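Local coordinates for protein xylose isomerase-like TIM barrel (Anabaena variabilis ATCC 29413, PDB 2QW5) that probably acts as a sugar or sugar-phosphate isomerase or epimerase, binding a zinc ion and D-xylose at the mouth of a TIM barrel, at residues A7-I11 against T325-L329; F18-L22 against F50-P54; V33-K38 against Y73-L79; V88-F94 against Y110-R114. All coordinates share one frame. Residue numbers count along the deposited sequence, not the author numbering.

Contact 1 (A7-I11 against T325-L329)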
loop_
_atom_site.group_PDB
_atom_site.type_symbol
_atom_site.label_atom_id
_atom_site.label_comp_id
_atom_site.label_asym_id
_atom_site.label_seq_id
_atom_site.Cartn_x
_atom_site.Cartn_y
_atom_site.Cartn_z
ATOM N N ALA A 7 18.058 43.661 -21.208
ATOM C CA ALA A 7 16.598 43.348 -21.291
ATOM C C ALA A 7 16.181 42.411 -20.150
ATOM O O ALA A 7 16.878 41.423 -19.862
ATOM C CB ALA A 7 16.262 42.713 -22.639
ATOM N N THR A 8 15.044 42.732 -19.515
ATOM C CA THR A 8 14.485 41.923 -18.413
ATOM C C THR A 8 13.956 40.586 -18.979
ATOM O O THR A 8 13.260 40.580 -20.013
ATOM C CB THR A 8 13.338 42.665 -17.638
ATOM O OG1 THR A 8 12.204 42.872 -18.499
ATOM C CG2 THR A 8 13.838 44.025 -17.056
ATOM N N SER A 9 14.279 39.477 -18.305
ATOM C CA SER A 9 13.885 38.145 -18.782
ATOM C C SER A 9 12.360 37.910 -18.718
ATOM O O SER A 9 11.627 38.609 -18.021
ATOM C CB SER A 9 14.644 37.043 -18.027
ATOM O OG SER A 9 14.262 37.004 -16.672
ATOM N N ASP A 10 11.902 36.960 -19.522
ATOM C CA ASP A 10 10.493 36.542 -19.558
ATOM C C ASP A 10 10.274 35.608 -18.371
ATOM O O ASP A 10 11.096 34.712 -18.107
ATOM C CB ASP A 10 10.170 35.769 -20.847
ATOM C CG ASP A 10 10.018 36.661 -22.055
ATOM O OD1 ASP A 10 9.910 37.882 -21.908
ATOM O OD2 ASP A 10 9.979 36.121 -23.172
ATOM N N ILE A 11 9.173 35.825 -17.678
ATOM C CA ILE A 11 8.799 35.014 -16.535
ATOM C C ILE A 11 7.531 34.279 -16.905
ATOM O O ILE A 11 6.531 34.905 -17.280
ATOM C CB ILE A 11 8.581 35.870 -15.235
ATOM C CG1 ILE A 11 9.777 36.775 -14.948
ATOM C CG2 ILE A 11 8.276 34.972 -14.006
ATOM C CD1 ILE A 11 11.067 36.033 -14.837
ATOM N N THR A 325 10.701 36.970 -7.668
ATOM C CA THR A 325 11.611 36.548 -8.755
ATOM C C THR A 325 12.272 37.768 -9.420
ATOM O O THR A 325 13.487 37.781 -9.635
ATOM C CB THR A 325 10.881 35.674 -9.816
ATOM O OG1 THR A 325 10.284 34.534 -9.164
ATOM C CG2 THR A 325 11.827 35.223 -10.943
ATOM N N ARG A 326 11.470 38.785 -9.731
ATOM C CA ARG A 326 11.990 40.031 -10.330
ATOM C C ARG A 326 12.896 40.823 -9.375
ATOM O O ARG A 326 13.938 41.344 -9.822
ATOM C CB ARG A 326 10.853 40.933 -10.860
ATOM C CG ARG A 326 10.207 40.356 -12.069
ATOM C CD ARG A 326 9.642 41.391 -13.000
ATOM N NE ARG A 326 9.137 40.814 -14.259
ATOM C CZ ARG A 326 9.891 40.395 -15.293
ATOM N NH1 ARG A 326 11.238 40.355 -15.259
ATOM N NH2 ARG A 326 9.258 39.936 -16.374
ATOM N N LYS A 327 12.534 40.850 -8.081
ATOM C CA LYS A 327 13.311 41.518 -7.050
ATOM C C LYS A 327 14.693 40.898 -6.969
ATOM O O LYS A 327 15.704 41.591 -6.946
ATOM C CB LYS A 327 12.649 41.404 -5.669
ATOM C CG LYS A 327 13.165 42.455 -4.679
ATOM C CD LYS A 327 12.570 42.435 -3.259
ATOM C CE LYS A 327 13.391 41.593 -2.260
ATOM N NZ LYS A 327 13.300 40.120 -2.495
ATOM N N GLU A 328 14.721 39.577 -6.958
ATOM C CA GLU A 328 15.964 38.812 -6.830
ATOM C C GLU A 328 16.813 38.822 -8.077
ATOM O O GLU A 328 18.053 38.810 -7.990
ATOM C CB GLU A 328 15.631 37.389 -6.377
ATOM C CG GLU A 328 15.004 37.367 -4.961
ATOM C CD GLU A 328 15.945 37.817 -3.855
ATOM O OE1 GLU A 328 17.188 37.671 -3.985
ATOM O OE2 GLU A 328 15.410 38.307 -2.839
ATOM N N LEU A 329 16.151 38.789 -9.224
ATOM C CA LEU A 329 16.828 38.965 -10.509
ATOM C C LEU A 329 17.431 40.374 -10.574
ATOM O O LEU A 329 18.577 40.513 -10.964
ATOM C CB LEU A 329 15.918 38.722 -11.706
ATOM C CG LEU A 329 15.609 37.264 -12.030
ATOM C CD1 LEU A 329 14.397 37.229 -12.969
ATOM C CD2 LEU A 329 16.837 36.490 -12.584
#
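This is a terminus-to-terminus contact: the first modelled residues of the chain, leading into barrel strand 11-14, lie against the last helix, 314-332. Polar at its outer side and apolar further in, it turns on Arg-326. The CA-to-CB bond of that residue points sideways, but the long side chain reaches across the gap and gives both terminal nitrogens to one backbone carbonyl: NH2 of Arg-326 is 3.2 Å from O of Ser-9, and NH1 of Arg-326 is 3.3 Å from that same O. The oxygen sits near the guanidinium plane, so the two hydrogen bonds form a fork, while CG1 of Ile-11 covers one face of the group, 3.5 Å from NH2 of Arg-326. Ile-11, the first residue of the strand, points toward the helix; its CD1 is 4.0 Å from CD1 of Leu-329 and equally 4.0 Å from CG2 of Thr-325. Thr-325 and Leu-329 are one helical turn apart, joined by the backbone hydrogen bond from N of Leu-329 to O of Thr-325, and so present their side chains to Ile-11 together. Val-280 of the last strand and Trp-263 and Leu-267 of helix 263-273 carry this apolar layer onward. Here the final helix of a TIM barrel packs where the first and eighth strands meet and the cylinder closes.

Contact 2 (F18-L22 against F50-P54)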
loop_
_atom_site.group_PDB
_atom_site.type_symbol
_atom_site.label_atom_id
_atom_site.label_comp_id
_atom_site.label_asym_id
_atom_site.label_seq_id
_atom_site.Cartn_x
_atom_site.Cartn_y
_atom_site.Cartn_z
ATOM N N PHE A 18 -3.157 25.094 -10.942
ATOM C CA PHE A 18 -4.565 24.752 -11.176
ATOM C C PHE A 18 -4.898 23.310 -11.523
ATOM O O PHE A 18 -5.964 22.813 -11.132
ATOM C CB PHE A 18 -5.100 25.605 -12.357
ATOM C CG PHE A 18 -4.742 27.049 -12.278
ATOM C CD1 PHE A 18 -5.317 27.868 -11.330
ATOM C CD2 PHE A 18 -3.837 27.611 -13.163
ATOM C CE1 PHE A 18 -4.975 29.226 -11.244
ATOM C CE2 PHE A 18 -3.486 28.958 -13.083
ATOM C CZ PHE A 18 -4.072 29.776 -12.128
ATOM N N THR A 19 -4.021 22.633 -12.276
ATOM C CA THR A 19 -4.389 21.360 -12.869
ATOM C C THR A 19 -3.230 20.564 -13.413
ATOM O O THR A 19 -2.142 21.091 -13.527
ATOM C CB THR A 19 -5.350 21.644 -14.053
ATOM O OG1 THR A 19 -5.976 20.443 -14.494
ATOM C CG2 THR A 19 -4.625 22.344 -15.227
ATOM N N THR A 20 -3.466 19.282 -13.684
ATOM C CA THR A 20 -2.501 18.418 -14.414
ATOM C C THR A 20 -3.040 18.064 -15.839
ATOM O O THR A 20 -2.373 17.336 -16.613
ATOM C CB THR A 20 -2.155 17.117 -13.653
ATOM O OG1 THR A 20 -3.305 16.283 -13.581
ATOM C CG2 THR A 20 -1.651 17.405 -12.283
ATOM N N ASN A 21 -4.227 18.582 -16.189
ATOM C CA ASN A 21 -4.912 18.259 -17.454
ATOM C C ASN A 21 -5.572 19.501 -18.060
ATOM O O ASN A 21 -6.536 20.050 -17.503
ATOM C CB ASN A 21 -5.965 17.163 -17.226
ATOM C CG ASN A 21 -6.438 16.514 -18.519
ATOM O OD1 ASN A 21 -6.604 17.164 -19.563
ATOM N ND2 ASN A 21 -6.648 15.214 -18.462
ATOM N N LEU A 22 -5.051 19.910 -19.216
ATOM C CA LEU A 22 -5.556 21.067 -19.929
ATOM C C LEU A 22 -6.919 20.828 -20.613
ATOM O O LEU A 22 -7.544 21.810 -20.990
ATOM C CB LEU A 22 -4.483 21.638 -20.920
ATOM C CG LEU A 22 -3.535 22.691 -20.314
ATOM C CD1 LEU A 22 -4.299 24.011 -20.119
ATOM C CD2 LEU A 22 -2.848 22.288 -19.022
ATOM N N PHE A 50 2.237 24.210 -19.704
ATOM C CA PHE A 50 1.078 23.325 -19.816
ATOM C C PHE A 50 1.518 21.891 -19.629
ATOM O O PHE A 50 2.327 21.406 -20.428
ATOM C CB PHE A 50 0.484 23.463 -21.215
ATOM C CG PHE A 50 -0.447 24.640 -21.400
ATOM C CD1 PHE A 50 -0.557 25.692 -20.478
ATOM C CD2 PHE A 50 -1.149 24.728 -22.611
ATOM C CE1 PHE A 50 -1.453 26.751 -20.714
ATOM C CE2 PHE A 50 -2.004 25.784 -22.859
ATOM C CZ PHE A 50 -2.154 26.796 -21.921
ATOM N N PRO A 51 1.034 21.222 -18.545
ATOM C CA PRO A 51 1.259 19.783 -18.481
ATOM C C PRO A 51 0.436 19.096 -19.561
ATOM O O PRO A 51 -0.685 19.509 -19.816
ATOM C CB PRO A 51 0.758 19.389 -17.082
ATOM C CG PRO A 51 -0.243 20.458 -16.707
ATOM C CD PRO A 51 0.318 21.711 -17.340
ATOM N N ILE A 52 1.015 18.096 -20.239
ATOM C CA ILE A 52 0.287 17.322 -21.237
ATOM C C ILE A 52 -0.034 15.975 -20.624
ATOM O O ILE A 52 0.876 15.112 -20.451
ATOM C CB ILE A 52 1.022 17.187 -22.594
ATOM C CG1 ILE A 52 1.361 18.592 -23.156
ATOM C CG2 ILE A 52 0.212 16.315 -23.613
ATOM C CD1 ILE A 52 0.166 19.564 -23.370
ATOM N N ALA A 53 -1.313 15.806 -20.232
ATOM C CA ALA A 53 -1.775 14.540 -19.607
ATOM C C ALA A 53 -1.628 13.397 -20.581
ATOM O O ALA A 53 -1.900 13.602 -21.767
ATOM C CB ALA A 53 -3.227 14.643 -19.131
ATOM N N PRO A 54 -1.157 12.213 -20.112
ATOM C CA PRO A 54 -1.033 11.067 -21.024
ATOM C C PRO A 54 -2.396 10.491 -21.410
ATOM O O PRO A 54 -3.403 10.733 -20.707
ATOM C CB PRO A 54 -0.177 10.061 -20.238
ATOM C CG PRO A 54 -0.327 10.464 -18.825
ATOM C CD PRO A 54 -0.738 11.869 -18.739
HETATM O O HOH W 1 -2.973 18.123 -20.421
#
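Leu-22 and Pro-51 bury the most surface here, with Ala-53 next. Leu-22 points toward strand 47-51 and lies flat on the ring of Phe-50: its CD1 is 3.8 Å from the Phe-50 ring centroid and almost on the ring normal, a CH-pi contact. The other methyl, CD2 of Leu-22, rests 3.6 Å from CD of Pro-51, so one side chain covers two consecutive strand residues. Pro-51 also turns its ring to the opposing backbone, with CB 3.8 Å from O of Thr-20 and CG 3.8 Å from O of Thr-19. CB of Ala-53 is 3.5 Å from ND2 of Asn-21, whose OD1 is hydrogen-bonded to N of Gln-23. No direct hydrogen bond joins the segments; a water does the work, accepting from N of Leu-22 (3.0 Å) and N of Ala-53 (2.9 Å) and donating to O of Pro-51 (2.7 Å). Within the loop, N of Asn-21 donates to OG1 of Thr-19 at 3.1 Å, an ST turn. The contact lays the loop after the first strand over the C-terminal end of the second, the Pro-51 side chain about 7 Å from the bound D-xylose. Val-33 of helix 27-42 packs on both Leu-22 and Phe-50, Phe-50 pairs with strand 83-87, and helix 287-290 touches Thr-20.

Contact 3 (V33-K38 against Y73-L79)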
loop_
_atom_site.group_PDB
_atom_site.type_symbol
_atom_site.label_atom_id
_atom_site.label_comp_id
_atom_site.label_asym_id
_atom_site.label_seq_id
_atom_site.Cartn_x
_atom_site.Cartn_y
_atom_site.Cartn_z
ATOM N N VAL A 33 -9.181 28.287 -18.716
ATOM C CA VAL A 33 -7.762 28.435 -19.086
ATOM C C VAL A 33 -7.433 29.883 -19.538
ATOM O O VAL A 33 -6.460 30.500 -19.044
ATOM C CB VAL A 33 -7.364 27.413 -20.191
ATOM C CG1 VAL A 33 -5.922 27.645 -20.666
ATOM C CG2 VAL A 33 -7.533 25.990 -19.687
ATOM N N VAL A 34 -8.279 30.440 -20.411
ATOM C CA VAL A 34 -8.070 31.796 -20.937
ATOM C C VAL A 34 -8.219 32.861 -19.854
ATOM O O VAL A 34 -7.393 33.760 -19.781
ATOM C CB VAL A 34 -8.920 32.060 -22.197
ATOM C CG1 VAL A 34 -8.886 33.550 -22.604
ATOM C CG2 VAL A 34 -8.450 31.110 -23.349
ATOM N N ALA A 35 -9.226 32.724 -18.984
ATOM C CA ALA A 35 -9.432 33.671 -17.872
ATOM C C ALA A 35 -8.265 33.660 -16.875
ATOM O O ALA A 35 -7.883 34.710 -16.382
ATOM C CB ALA A 35 -10.766 33.411 -17.161
ATOM N N HIS A 36 -7.675 32.484 -16.608
ATOM C CA HIS A 36 -6.480 32.392 -15.739
ATOM C C HIS A 36 -5.302 33.104 -16.385
ATOM O O HIS A 36 -4.631 33.906 -15.743
ATOM C CB HIS A 36 -6.041 30.937 -15.471
ATOM C CG HIS A 36 -6.946 30.167 -14.549
ATOM N ND1 HIS A 36 -7.616 30.753 -13.498
ATOM C CD2 HIS A 36 -7.201 28.842 -14.461
ATOM C CE1 HIS A 36 -8.313 29.830 -12.855
ATOM N NE2 HIS A 36 -8.060 28.659 -13.408
ATOM N N ILE A 37 -5.061 32.806 -17.663
ATOM C CA ILE A 37 -3.950 33.414 -18.422
ATOM C C ILE A 37 -4.057 34.941 -18.440
ATOM O O ILE A 37 -3.065 35.612 -18.206
ATOM C CB ILE A 37 -3.862 32.887 -19.870
ATOM C CG1 ILE A 37 -3.377 31.434 -19.900
ATOM C CG2 ILE A 37 -2.897 33.753 -20.724
ATOM C CD1 ILE A 37 -3.413 30.783 -21.257
ATOM N N LYS A 38 -5.257 35.474 -18.693
ATOM C CA LYS A 38 -5.446 36.930 -18.725
ATOM C C LYS A 38 -5.198 37.603 -17.376
ATOM O O LYS A 38 -4.605 38.698 -17.321
ATOM C CB LYS A 38 -6.826 37.301 -19.280
ATOM C CG LYS A 38 -6.916 37.043 -20.771
ATOM C CD LYS A 38 -8.213 37.487 -21.395
ATOM C CE LYS A 38 -8.067 37.408 -22.920
ATOM N NZ LYS A 38 -9.276 37.810 -23.709
ATOM N N TYR A 73 -7.656 28.836 -30.279
ATOM C CA TYR A 73 -8.618 29.504 -29.400
ATOM C C TYR A 73 -7.919 30.589 -28.545
ATOM O O TYR A 73 -8.471 31.684 -28.333
ATOM C CB TYR A 73 -9.355 28.470 -28.529
ATOM C CG TYR A 73 -10.357 29.105 -27.613
ATOM C CD1 TYR A 73 -11.577 29.576 -28.119
ATOM C CD2 TYR A 73 -10.094 29.271 -26.252
ATOM C CE1 TYR A 73 -12.514 30.214 -27.286
ATOM C CE2 TYR A 73 -11.025 29.883 -25.414
ATOM C CZ TYR A 73 -12.231 30.343 -25.938
ATOM O OH TYR A 73 -13.143 30.936 -25.110
ATOM N N LEU A 74 -6.717 30.282 -28.037
ATOM C CA LEU A 74 -5.943 31.285 -27.304
ATOM C C LEU A 74 -5.648 32.475 -28.232
ATOM O O LEU A 74 -5.812 33.621 -27.824
ATOM C CB LEU A 74 -4.616 30.726 -26.749
ATOM C CG LEU A 74 -4.557 29.533 -25.756
ATOM C CD1 LEU A 74 -3.092 29.338 -25.360
ATOM C CD2 LEU A 74 -5.433 29.625 -24.538
ATOM N N ASP A 75 -5.284 32.192 -29.486
ATOM C CA ASP A 75 -4.982 33.261 -30.479
ATOM C C ASP A 75 -6.209 34.118 -30.762
ATOM O O ASP A 75 -6.119 35.351 -30.741
ATOM C CB ASP A 75 -4.462 32.670 -31.788
ATOM C CG ASP A 75 -3.124 32.005 -31.643
ATOM O OD1 ASP A 75 -2.428 32.240 -30.624
ATOM O OD2 ASP A 75 -2.786 31.219 -32.556
ATOM N N SER A 76 -7.353 33.471 -30.941
ATOM C CA SER A 76 -8.614 34.190 -31.195
ATOM C C SER A 76 -9.058 35.043 -29.994
ATOM O O SER A 76 -9.788 36.028 -30.174
ATOM C CB SER A 76 -9.720 33.231 -31.639
ATOM O OG SER A 76 -10.191 32.446 -30.574
ATOM N N GLU A 77 -8.626 34.680 -28.785
ATOM C CA GLU A 77 -8.883 35.495 -27.581
ATOM C C GLU A 77 -7.879 36.641 -27.306
ATOM O O GLU A 77 -7.890 37.208 -26.211
ATOM C CB GLU A 77 -9.006 34.555 -26.343
ATOM C CG GLU A 77 -10.281 33.706 -26.344
ATOM C CD GLU A 77 -11.548 34.562 -26.099
ATOM O OE1 GLU A 77 -11.651 35.193 -25.035
ATOM O OE2 GLU A 77 -12.423 34.613 -26.982
ATOM N N GLY A 78 -7.015 36.976 -28.278
ATOM C CA GLY A 78 -6.000 38.034 -28.140
ATOM C C GLY A 78 -4.682 37.616 -27.521
ATOM O O GLY A 78 -3.836 38.490 -27.214
ATOM N N LEU A 79 -4.454 36.304 -27.411
ATOM C CA LEU A 79 -3.262 35.779 -26.732
ATOM C C LEU A 79 -2.221 35.217 -27.691
ATOM O O LEU A 79 -1.431 34.358 -27.285
ATOM C CB LEU A 79 -3.671 34.754 -25.659
ATOM C CG LEU A 79 -4.695 35.230 -24.593
ATOM C CD1 LEU A 79 -5.133 34.097 -23.661
ATOM C CD2 LEU A 79 -4.177 36.388 -23.797
HETATM O O HOH W 2 -11.412 36.686 -22.783
#
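Segment 33-38 is helical throughout; segment 73-79 is helical to Ser-76 and then leaves the helix, and the CA atoms come closest at Val-34 and Leu-74, 6.7 Å apart. Helix 27-42 runs on past Lys-38, whereas helix 60-76 stops here in a Schellman motif: N of Leu-79 bonds to O of Leu-74 at 3.0 Å and N of Gly-78 to O of Asp-75 at 3.1 Å, with Gly-78 at positive phi. This turn brings Leu-79 back toward the neighbouring helix. Val-34 fills the middle, its CG2 3.5 Å from CE2 of Tyr-73 and 3.6 Å from CD2 of Leu-74, its CG1 3.9 Å from CD1 of Leu-79. Ile-37 adds CG2 at 3.7 Å from CD1 of Leu-79. On the exposed side, NZ of Lys-38 donates to O of Glu-77 (2.9 Å); its salt bridge to OE1 of Glu-77 is long, 3.8 Å, and a water bridges the two. The first two outer helices of the barrel are therefore joined mainly by aliphatic packing, the lysine charge meeting the Glu-77 carbonyl where the helix ends.

Contact 4 (V88-F94 against Y110-R114)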
loop_
_atom_site.group_PDB
_atom_site.type_symbol
_atom_site.label_atom_id
_atom_site.label_comp_id
_atom_site.label_asym_id
_atom_site.label_seq_id
_atom_site.Cartn_x
_atom_site.Cartn_y
_atom_site.Cartn_z
ATOM N N VAL A 88 5.959 17.067 -19.705
ATOM C CA VAL A 88 5.656 15.741 -20.198
ATOM C C VAL A 88 6.501 14.735 -19.452
ATOM O O VAL A 88 7.684 14.960 -19.267
ATOM C CB VAL A 88 5.948 15.606 -21.732
ATOM C CG1 VAL A 88 5.795 14.183 -22.169
ATOM C CG2 VAL A 88 4.969 16.498 -22.562
ATOM N N GLY A 89 5.883 13.633 -19.066
ATOM C CA GLY A 89 6.573 12.555 -18.371
ATOM C C GLY A 89 6.402 11.208 -19.006
ATOM O O GLY A 89 5.348 10.895 -19.558
ATOM N N ALA A 90 7.466 10.398 -18.942
ATOM C CA ALA A 90 7.385 8.990 -19.313
ATOM C C ALA A 90 6.506 8.329 -18.241
ATOM O O ALA A 90 6.415 8.820 -17.098
ATOM C CB ALA A 90 8.794 8.330 -19.326
ATOM N N THR A 91 5.854 7.235 -18.624
ATOM C CA THR A 91 4.939 6.494 -17.755
ATOM C C THR A 91 5.382 5.057 -17.696
ATOM O O THR A 91 6.239 4.637 -18.455
ATOM C CB THR A 91 3.497 6.575 -18.244
ATOM O OG1 THR A 91 3.289 5.777 -19.409
ATOM C CG2 THR A 91 3.108 8.022 -18.555
ATOM N N ARG A 92 4.806 4.302 -16.773
ATOM C CA ARG A 92 5.153 2.875 -16.643
ATOM C C ARG A 92 5.034 2.101 -17.985
ATOM O O ARG A 92 5.898 1.253 -18.309
ATOM C CB ARG A 92 4.304 2.203 -15.566
ATOM C CG ARG A 92 4.936 0.893 -15.081
ATOM C CD ARG A 92 3.895 -0.103 -14.734
ATOM N NE ARG A 92 2.997 0.421 -13.724
ATOM C CZ ARG A 92 1.696 0.128 -13.612
ATOM N NH1 ARG A 92 1.042 -0.679 -14.472
ATOM N NH2 ARG A 92 1.023 0.701 -12.623
ATOM N N THR A 93 3.974 2.387 -18.737
ATOM C CA THR A 93 3.755 1.819 -20.086
ATOM C C THR A 93 4.725 2.448 -21.095
ATOM O O THR A 93 5.519 1.733 -21.741
ATOM C CB THR A 93 2.297 1.984 -20.524
ATOM O OG1 THR A 93 1.469 1.327 -19.558
ATOM C CG2 THR A 93 2.029 1.398 -21.879
ATOM N N PHE A 94 4.702 3.776 -21.188
ATOM C CA PHE A 94 5.520 4.526 -22.153
ATOM C C PHE A 94 6.857 4.796 -21.521
ATOM O O PHE A 94 7.176 5.932 -21.122
ATOM C CB PHE A 94 4.820 5.802 -22.585
ATOM C CG PHE A 94 3.485 5.565 -23.167
ATOM C CD1 PHE A 94 3.327 4.709 -24.281
ATOM C CD2 PHE A 94 2.355 6.159 -22.603
ATOM C CE1 PHE A 94 2.057 4.470 -24.822
ATOM C CE2 PHE A 94 1.081 5.928 -23.143
ATOM C CZ PHE A 94 0.936 5.091 -24.255
ATOM N N TYR A 110 5.126 7.769 -28.321
ATOM C CA TYR A 110 4.457 8.585 -27.306
ATOM C C TYR A 110 5.186 9.932 -27.156
ATOM O O TYR A 110 4.565 10.978 -27.221
ATOM C CB TYR A 110 4.354 7.826 -25.973
ATOM C CG TYR A 110 4.068 8.672 -24.770
ATOM C CD1 TYR A 110 2.803 9.221 -24.543
ATOM C CD2 TYR A 110 5.083 8.944 -23.851
ATOM C CE1 TYR A 110 2.557 10.019 -23.422
ATOM C CE2 TYR A 110 4.854 9.741 -22.741
ATOM C CZ TYR A 110 3.596 10.272 -22.522
ATOM O OH TYR A 110 3.425 11.052 -21.386
ATOM N N LEU A 111 6.502 9.884 -26.987
ATOM C CA LEU A 111 7.298 11.113 -26.808
ATOM C C LEU A 111 7.287 11.981 -28.072
ATOM O O LEU A 111 7.181 13.207 -27.949
ATOM C CB LEU A 111 8.700 10.799 -26.303
ATOM C CG LEU A 111 8.775 10.175 -24.910
ATOM C CD1 LEU A 111 10.197 9.543 -24.591
ATOM C CD2 LEU A 111 8.435 11.152 -23.831
ATOM N N LYS A 112 7.295 11.347 -29.261
ATOM C CA LYS A 112 7.182 12.097 -30.570
ATOM C C LYS A 112 5.834 12.785 -30.696
ATOM O O LYS A 112 5.738 13.940 -31.202
ATOM C CB LYS A 112 7.411 11.210 -31.780
ATOM C CG LYS A 112 8.862 10.723 -32.000
ATOM C CD LYS A 112 8.901 9.807 -33.211
ATOM C CE LYS A 112 10.317 9.497 -33.640
ATOM N NZ LYS A 112 10.376 8.533 -34.783
ATOM N N SER A 113 4.787 12.104 -30.237
ATOM C CA SER A 113 3.434 12.722 -30.176
ATOM C C SER A 113 3.436 13.970 -29.310
ATOM O O SER A 113 2.793 14.997 -29.641
ATOM C CB SER A 113 2.388 11.733 -29.601
ATOM O OG SER A 113 1.224 12.412 -29.187
ATOM N N ARG A 114 4.105 13.879 -28.172
ATOM C CA ARG A 114 4.140 14.987 -27.239
ATOM C C ARG A 114 5.007 16.104 -27.803
ATOM O O ARG A 114 4.641 17.280 -27.654
ATOM C CB ARG A 114 4.472 14.536 -25.821
ATOM C CG ARG A 114 3.262 14.051 -24.970
ATOM C CD ARG A 114 2.298 13.046 -25.606
ATOM N NE ARG A 114 1.022 12.996 -24.890
ATOM C CZ ARG A 114 -0.155 12.639 -25.403
ATOM N NH1 ARG A 114 -0.306 12.287 -26.674
ATOM N NH2 ARG A 114 -1.213 12.624 -24.605
#
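Tyr-110, on helix 101-120, takes a t chi1 (163°) that carries its ring off the helix and onto the loop after strand 83-87. There it lies against Phe-94, whose chi1 is m (-57°), in an offset stack with centroids 4.5 Å apart and planes 10° from parallel; CB of Phe-94 is 3.4 Å from CD2 of Tyr-110. The phenol end reaches past the stack, and OH of Tyr-110 donates to O of Gly-89 at 2.7 Å, at a residue about 5 Å from the bound D-xylose by nearest atoms. Thr-91, with chi1 p, turns OG1 back to accept from N of Phe-94 (3.0 Å), an ST motif within the loop; that same hydroxyl also bonds Asp-141 of the second subunit. Val-88 points toward the helix, its CG1 3.8 Å from CG of Arg-114 and 4.3 Å from CD2 of Leu-111. The guanidinium of Arg-114 donates from NH1 of Arg-114 to OG of Ser-113 at 2.9 Å, with Asp-63 and the carbonyl of Ala-53 as further partners. One tyrosine thus joins the loop to its following helix by both stacking and a hydrogen bond, in a buried setting where its hydroxyl finds a carbonyl acceptor.

In the fold
Contacts 2 and 4 border the sugar site at the C-terminal end of the barrel strands; contacts 1 and 3 lie farther from the chain's centre, contact 3 between two outer helices and contact 1 between the start of the first strand and the last helix. Contacts 3 and 4 are largely buried, 1 and 2 partly exposed. Contacts 2 and 3 share the layer between helix 27-42 and strand 47-51: CD1 of Leu-22 is 3.8 Å from CG2 of Val-33. Contacts 2 and 4 meet through NH2 of Arg-114, 3.1 Å from O of Ala-53, a probable hydrogen bond. Chemistry follows place: forked arginine bonds at the termini, water and proline by the site, aliphatic packing between helices, an aromatic stack between loop and helix.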